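Local coordinates for protein snaclec convulxin subunit alpha (Crotalus durissus, PDB 1UMR) that activates platelets by binding the platelet collagen receptor glycoprotein VI, acting as a snake venom toxin of the snaclec family, at residues Phe65-Ile70 with Lys108-Phe113; Met23-Ala28 with Gly71-Asn76. All coordinates share one frame; numbering follows the deposited sequence.

How the contacts relate
Both contacts draw on strand 67-74 of the C-type lectin domain, contact 1 at its start and contact 2 further along, and their centres lie about 16 Å apart. Contact 1 joins the strand to the turn that follows strand 104-108, its neighbour in a three-stranded antiparallel sheet; contact 2 sets it against the first turn of helix 25-35. Along the chain the order is 23-28, 65-70, 71-76, 108-113, so the two pairings interleave. They also meet directly: Trp25 NE1 of contact 2 lies 2.8 Å from Ile70 O of contact 1, a probable hydrogen bond. One strand thus ties helix and sheet together while its residues 72-74 also pair with a strand of another protein chain.

Contact 1: Phe65-Ile70 with Lys108-Phe113; sequences FSHVSI and KKETGF
Ser66 O receives the backbone N-H of Lys109 in a short, nearly straight hydrogen bond: Lys109 N to Ser66 O is 2.7 Å, the angle at the hydrogen is 169°, and the donor lies in the carbonyl plane on a lone pair. The same oxygen has Lys108 CA 3.4 Å away as a CA-H...O contact. Outside this bond, Ser66 CB packs against Lys109 CB at 3.6 Å. His67 and Lys108, an antiparallel non-hydrogen-bonded pair, send their side chains the same way, side by side, with Lys108 CG 3.9 Å from His67 NE2. Glu110 OE1 approaches the imidazole edge in plane, 3.9 Å from His67 NE2; its charge would favour a protonated ring and the nearby Lys108 ammonium would disfavour one, so the balance is open. Val68 CG2 meets Phe113 CE2 at 4.1 Å, the two side chains crossing at about a right angle. Lys109 CA lies over one face of that phenyl ring, which also packs on Val57 of helix 47-60. The turn is held from within, Lys108 O accepting Phe113 N at 3.2 Å. Such is the end of an antiparallel strand pairing, where middle strand 104-108 leaves the sheet through a short 3-10 segment, in the C-type lectin fold.

Contact 2: Met23-Ala28 with Gly71-Asn76; sequences MNWEDA and GLRVQN
With CG anti to the backbone N in both residues (chi1 -169° in Trp25, 160° in Arg73), the indole leaves the first turn of helix 25-35 toward the strand and the arginine chain reaches back to meet it. Arg73 stays extended from CG to NE, so its methylenes run obliquely across the indole. Arg73 CD sits over one face of the six-membered ring of Trp25, 3.8 Å from its centroid, in a CH-pi contact, while Arg73 CB comes within 3.6 Å of Trp25 CZ2. The guanidinium does not stack: its plane is turned 85° from the indole, and Trp25 CE3 lies at its edge, 3.8 Å from Arg73 NH1. The carbonyl of Gly71 occupies the rim of the indole, Gly71 O being 3.9 Å from Trp25 CZ2. The indole N-H is used by Ile70 O, the residue before 71-76, which limits rotation of the ring. Beyond the ring, Glu26 OE2 forms a long salt bridge with Arg73 NH1 at 3.8 Å, the carboxylate and guanidinium planes nearly parallel. Cys104, disulfide-bonded to Cys121, touches both Trp25 and Arg73. Leu72, Arg73 and Val74 also pair antiparallel with a strand of another protein chain, so the sheet continues across the interface. Chemically, the arginine divides its roles: its aliphatic part joins a buried aromatic surface, whereas its charge lies toward an exposed glutamate, probably a weaker, electrostatic supplement to the packing.

Contact 1: Phe65-Ile70 with Lys108-Phe113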
loop_
_atom_site.group_PDB
_atom_site.type_symbol
_atom_site.label_atom_id
_atom_site.label_comp_id
_atom_site.label_asym_id
_atom_site.label_seq_id
_atom_site.Cartn_x
_atom_site.Cartn_y
_atom_site.Cartn_z
ATOM N N PHE A 65 -40.050 45.758 6.902
ATOM C CA PHE A 65 -38.789 45.371 6.307
ATOM C C PHE A 65 -38.727 43.868 6.519
ATOM O O PHE A 65 -39.315 43.315 7.484
ATOM C CB PHE A 65 -37.568 46.092 6.960
ATOM C CG PHE A 65 -37.565 47.651 6.815
ATOM C CD1 PHE A 65 -37.244 48.477 7.934
ATOM C CD2 PHE A 65 -37.846 48.269 5.590
ATOM C CE1 PHE A 65 -37.219 49.909 7.832
ATOM C CE2 PHE A 65 -37.861 49.704 5.475
ATOM C CZ PHE A 65 -37.523 50.539 6.601
ATOM N N SER A 66 -38.048 43.186 5.602
ATOM C CA SER A 66 -37.848 41.755 5.774
ATOM C C SER A 66 -36.500 41.223 5.189
ATOM O O SER A 66 -36.244 40.017 5.124
ATOM C CB SER A 66 -39.038 41.035 5.142
ATOM O OG SER A 66 -39.055 41.387 3.779
ATOM N N HIS A 67 -35.603 42.119 4.823
ATOM C CA HIS A 67 -34.281 41.695 4.390
ATOM C C HIS A 67 -33.218 42.483 5.224
ATOM O O HIS A 67 -33.398 43.691 5.501
ATOM C CB HIS A 67 -34.168 42.053 2.893
ATOM C CG HIS A 67 -34.954 41.155 2.004
ATOM N ND1 HIS A 67 -34.847 41.188 0.642
ATOM C CD2 HIS A 67 -35.848 40.179 2.293
ATOM C CE1 HIS A 67 -35.609 40.243 0.122
ATOM N NE2 HIS A 67 -36.240 39.624 1.107
ATOM N N VAL A 68 -32.124 41.836 5.634
ATOM C CA VAL A 68 -31.071 42.571 6.396
ATOM C C VAL A 68 -29.700 42.288 5.813
ATOM O O VAL A 68 -29.302 41.118 5.621
ATOM C CB VAL A 68 -31.102 42.255 7.923
ATOM C CG1 VAL A 68 -30.268 43.264 8.717
ATOM C CG2 VAL A 68 -32.497 42.414 8.438
ATOM N N SER A 69 -28.989 43.343 5.487
ATOM C CA SER A 69 -27.614 43.152 4.948
ATOM C C SER A 69 -26.668 42.489 6.016
ATOM O O SER A 69 -26.710 42.852 7.183
ATOM C CB SER A 69 -27.033 44.490 4.512
ATOM O OG SER A 69 -27.400 44.866 3.178
ATOM N N ILE A 70 -25.826 41.536 5.621
ATOM C CA ILE A 70 -24.672 41.163 6.440
ATOM C C ILE A 70 -23.339 41.384 5.603
ATOM O O ILE A 70 -23.347 41.886 4.445
ATOM C CB ILE A 70 -24.784 39.824 6.909
ATOM C CG1 ILE A 70 -24.596 38.928 5.701
ATOM C CG2 ILE A 70 -26.158 39.618 7.612
ATOM C CD1 ILE A 70 -24.907 37.534 5.891
ATOM N N LYS A 108 -33.150 36.918 5.360
ATOM C CA LYS A 108 -34.570 37.068 5.026
ATOM C C LYS A 108 -35.484 36.806 6.205
ATOM O O LYS A 108 -35.359 35.764 6.820
ATOM C CB LYS A 108 -34.921 35.929 4.017
ATOM C CG LYS A 108 -34.882 36.347 2.629
ATOM C CD LYS A 108 -34.697 35.205 1.727
ATOM C CE LYS A 108 -34.444 35.779 0.318
ATOM N NZ LYS A 108 -35.151 34.987 -0.768
ATOM N N LYS A 109 -36.479 37.654 6.441
ATOM C CA LYS A 109 -37.541 37.295 7.425
ATOM C C LYS A 109 -38.167 35.946 7.097
ATOM O O LYS A 109 -38.488 35.159 7.987
ATOM C CB LYS A 109 -38.682 38.313 7.472
ATOM C CG LYS A 109 -39.626 38.096 8.748
ATOM C CD LYS A 109 -40.741 39.266 8.997
ATOM C CE LYS A 109 -41.740 39.533 7.813
ATOM N NZ LYS A 109 -43.214 39.742 8.182
ATOM N N GLU A 110 -38.367 35.644 5.830
ATOM C CA GLU A 110 -39.198 34.460 5.564
ATOM C C GLU A 110 -38.465 33.153 5.884
ATOM O O GLU A 110 -38.989 32.076 5.776
ATOM C CB GLU A 110 -39.878 34.540 4.195
ATOM C CG GLU A 110 -39.030 35.194 3.150
ATOM C CD GLU A 110 -39.179 36.679 3.128
ATOM O OE1 GLU A 110 -38.232 37.394 3.543
ATOM O OE2 GLU A 110 -40.215 37.128 2.627
ATOM N N THR A 111 -37.310 33.259 6.502
ATOM C CA THR A 111 -36.656 32.034 6.875
ATOM C C THR A 111 -36.044 32.089 8.306
ATOM O O THR A 111 -35.133 31.320 8.706
ATOM C CB THR A 111 -35.731 31.818 5.717
ATOM O OG1 THR A 111 -35.687 30.446 5.435
ATOM C CG2 THR A 111 -34.346 32.310 5.962
ATOM N N GLY A 112 -36.605 33.018 9.093
ATOM C CA GLY A 112 -36.236 33.129 10.491
ATOM C C GLY A 112 -34.901 33.825 10.682
ATOM O O GLY A 112 -34.265 33.591 11.698
ATOM N N PHE A 113 -34.503 34.672 9.714
ATOM C CA PHE A 113 -33.140 35.178 9.544
ATOM C C PHE A 113 -32.010 34.134 9.696
ATOM O O PHE A 113 -30.980 34.380 10.300
ATOM C CB PHE A 113 -32.941 36.399 10.439
ATOM C CG PHE A 113 -34.020 37.432 10.260
ATOM C CD1 PHE A 113 -35.099 37.491 11.148
ATOM C CD2 PHE A 113 -34.030 38.255 9.121
ATOM C CE1 PHE A 113 -36.147 38.402 10.976
ATOM C CE2 PHE A 113 -35.070 39.233 8.916
ATOM C CZ PHE A 113 -36.152 39.299 9.869
#

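Contact 2: Met23-Ala28 with Gly71-Asn76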
loop_
_atom_site.group_PDB
_atom_site.type_symbol
_atom_site.label_atom_id
_atom_site.label_comp_id
_atom_site.label_asym_id
_atom_site.label_seq_id
_atom_site.Cartn_x
_atom_site.Cartn_y
_atom_site.Cartn_z
ATOM N N MET A 23 -30.405 51.100 3.048
ATOM C CA MET A 23 -29.121 51.556 2.600
ATOM C C MET A 23 -28.543 50.485 1.755
ATOM O O MET A 23 -28.946 49.364 1.869
ATOM C CB MET A 23 -28.197 51.809 3.768
ATOM C CG MET A 23 -28.301 53.263 4.341
ATOM S SD MET A 23 -27.040 53.519 5.563
ATOM C CE MET A 23 -27.631 54.890 6.578
ATOM N N ASN A 24 -27.670 50.831 0.827
ATOM C CA ASN A 24 -27.075 49.744 0.100
ATOM C C ASN A 24 -25.885 49.307 0.892
ATOM O O ASN A 24 -25.422 49.950 1.905
ATOM C CB ASN A 24 -26.669 50.169 -1.354
ATOM C CG ASN A 24 -25.682 51.308 -1.373
ATOM O OD1 ASN A 24 -25.586 52.066 -2.353
ATOM N ND2 ASN A 24 -24.890 51.402 -0.313
ATOM N N TRP A 25 -25.359 48.227 0.391
ATOM C CA TRP A 25 -24.366 47.497 1.128
ATOM C C TRP A 25 -23.151 48.371 1.471
ATOM O O TRP A 25 -22.681 48.440 2.606
ATOM C CB TRP A 25 -24.008 46.207 0.388
ATOM C CG TRP A 25 -23.191 45.268 1.169
ATOM C CD1 TRP A 25 -23.573 44.059 1.756
ATOM C CD2 TRP A 25 -21.797 45.407 1.406
ATOM N NE1 TRP A 25 -22.461 43.429 2.314
ATOM C CE2 TRP A 25 -21.358 44.242 2.110
ATOM C CE3 TRP A 25 -20.838 46.364 1.015
ATOM C CZ2 TRP A 25 -20.017 44.054 2.463
ATOM C CZ3 TRP A 25 -19.498 46.188 1.390
ATOM C CH2 TRP A 25 -19.080 45.020 2.080
ATOM N N GLU A 26 -22.645 49.098 0.531
ATOM C CA GLU A 26 -21.485 49.790 0.980
ATOM C C GLU A 26 -21.836 51.020 1.832
ATOM O O GLU A 26 -21.014 51.500 2.637
ATOM C CB GLU A 26 -20.494 50.027 -0.167
ATOM C CG GLU A 26 -20.620 51.390 -0.770
ATOM C CD GLU A 26 -20.417 51.484 -2.298
ATOM O OE1 GLU A 26 -21.027 52.449 -2.832
ATOM O OE2 GLU A 26 -19.687 50.639 -2.939
ATOM N N ASP A 27 -23.037 51.551 1.706
ATOM C CA ASP A 27 -23.327 52.721 2.536
ATOM C C ASP A 27 -23.512 52.237 3.952
ATOM O O ASP A 27 -23.138 52.910 4.888
ATOM C CB ASP A 27 -24.594 53.453 2.070
ATOM C CG ASP A 27 -24.340 54.323 0.816
ATOM O OD1 ASP A 27 -23.176 54.659 0.524
ATOM O OD2 ASP A 27 -25.268 54.715 0.081
ATOM N N ALA A 28 -24.105 51.045 4.060
ATOM C CA ALA A 28 -24.325 50.354 5.338
ATOM C C ALA A 28 -23.031 50.026 5.981
ATOM O O ALA A 28 -22.858 50.317 7.145
ATOM C CB ALA A 28 -25.176 49.079 5.224
ATOM N N GLY A 71 -22.196 41.108 6.217
ATOM C CA GLY A 71 -20.927 41.717 5.812
ATOM C C GLY A 71 -20.166 40.834 4.807
ATOM O O GLY A 71 -18.949 41.013 4.599
ATOM N N LEU A 72 -20.845 39.892 4.142
ATOM C CA LEU A 72 -20.098 39.041 3.201
ATOM C C LEU A 72 -20.194 39.571 1.827
ATOM O O LEU A 72 -21.321 39.854 1.266
ATOM C CB LEU A 72 -20.646 37.630 3.214
ATOM C CG LEU A 72 -19.949 36.513 3.923
ATOM C CD1 LEU A 72 -20.788 35.170 3.659
ATOM C CD2 LEU A 72 -18.434 36.284 3.539
ATOM N N ARG A 73 -19.054 39.643 1.178
ATOM C CA ARG A 73 -19.142 40.233 -0.176
ATOM C C ARG A 73 -18.127 39.520 -1.061
ATOM O O ARG A 73 -17.060 39.098 -0.552
ATOM C CB ARG A 73 -18.981 41.780 -0.119
ATOM C CG ARG A 73 -18.562 42.537 -1.478
ATOM C CD ARG A 73 -18.714 44.133 -1.490
ATOM N NE ARG A 73 -18.882 44.643 -2.882
ATOM C CZ ARG A 73 -19.500 45.806 -3.404
ATOM N NH1 ARG A 73 -20.058 46.817 -2.699
ATOM N NH2 ARG A 73 -19.555 45.921 -4.754
ATOM N N VAL A 74 -18.442 39.371 -2.363
ATOM C CA VAL A 74 -17.485 38.826 -3.358
ATOM C C VAL A 74 -16.272 39.771 -3.584
ATOM O O VAL A 74 -16.447 40.975 -3.749
ATOM C CB VAL A 74 -18.198 38.645 -4.732
ATOM C CG1 VAL A 74 -17.197 38.177 -5.860
ATOM C CG2 VAL A 74 -19.430 37.688 -4.624
ATOM N N GLN A 75 -15.047 39.264 -3.634
ATOM C CA GLN A 75 -13.896 40.175 -3.789
ATOM C C GLN A 75 -13.570 40.325 -5.295
ATOM O O GLN A 75 -12.904 41.244 -5.724
ATOM C CB GLN A 75 -12.631 39.668 -3.009
ATOM C CG GLN A 75 -12.859 39.496 -1.477
ATOM C CD GLN A 75 -13.291 40.885 -0.855
ATOM O OE1 GLN A 75 -12.477 41.798 -0.798
ATOM N NE2 GLN A 75 -14.590 41.034 -0.484
ATOM N N ASN A 76 -13.963 39.362 -6.072
ATOM C CA ASN A 76 -13.515 39.285 -7.485
ATOM C C ASN A 76 -14.001 40.491 -8.218
ATOM O O ASN A 76 -15.130 40.960 -8.001
ATOM C CB ASN A 76 -14.155 38.099 -8.160
ATOM C CG ASN A 76 -13.944 36.832 -7.422
ATOM O OD1 ASN A 76 -13.401 35.825 -7.961
ATOM N ND2 ASN A 76 -14.464 36.782 -6.250
#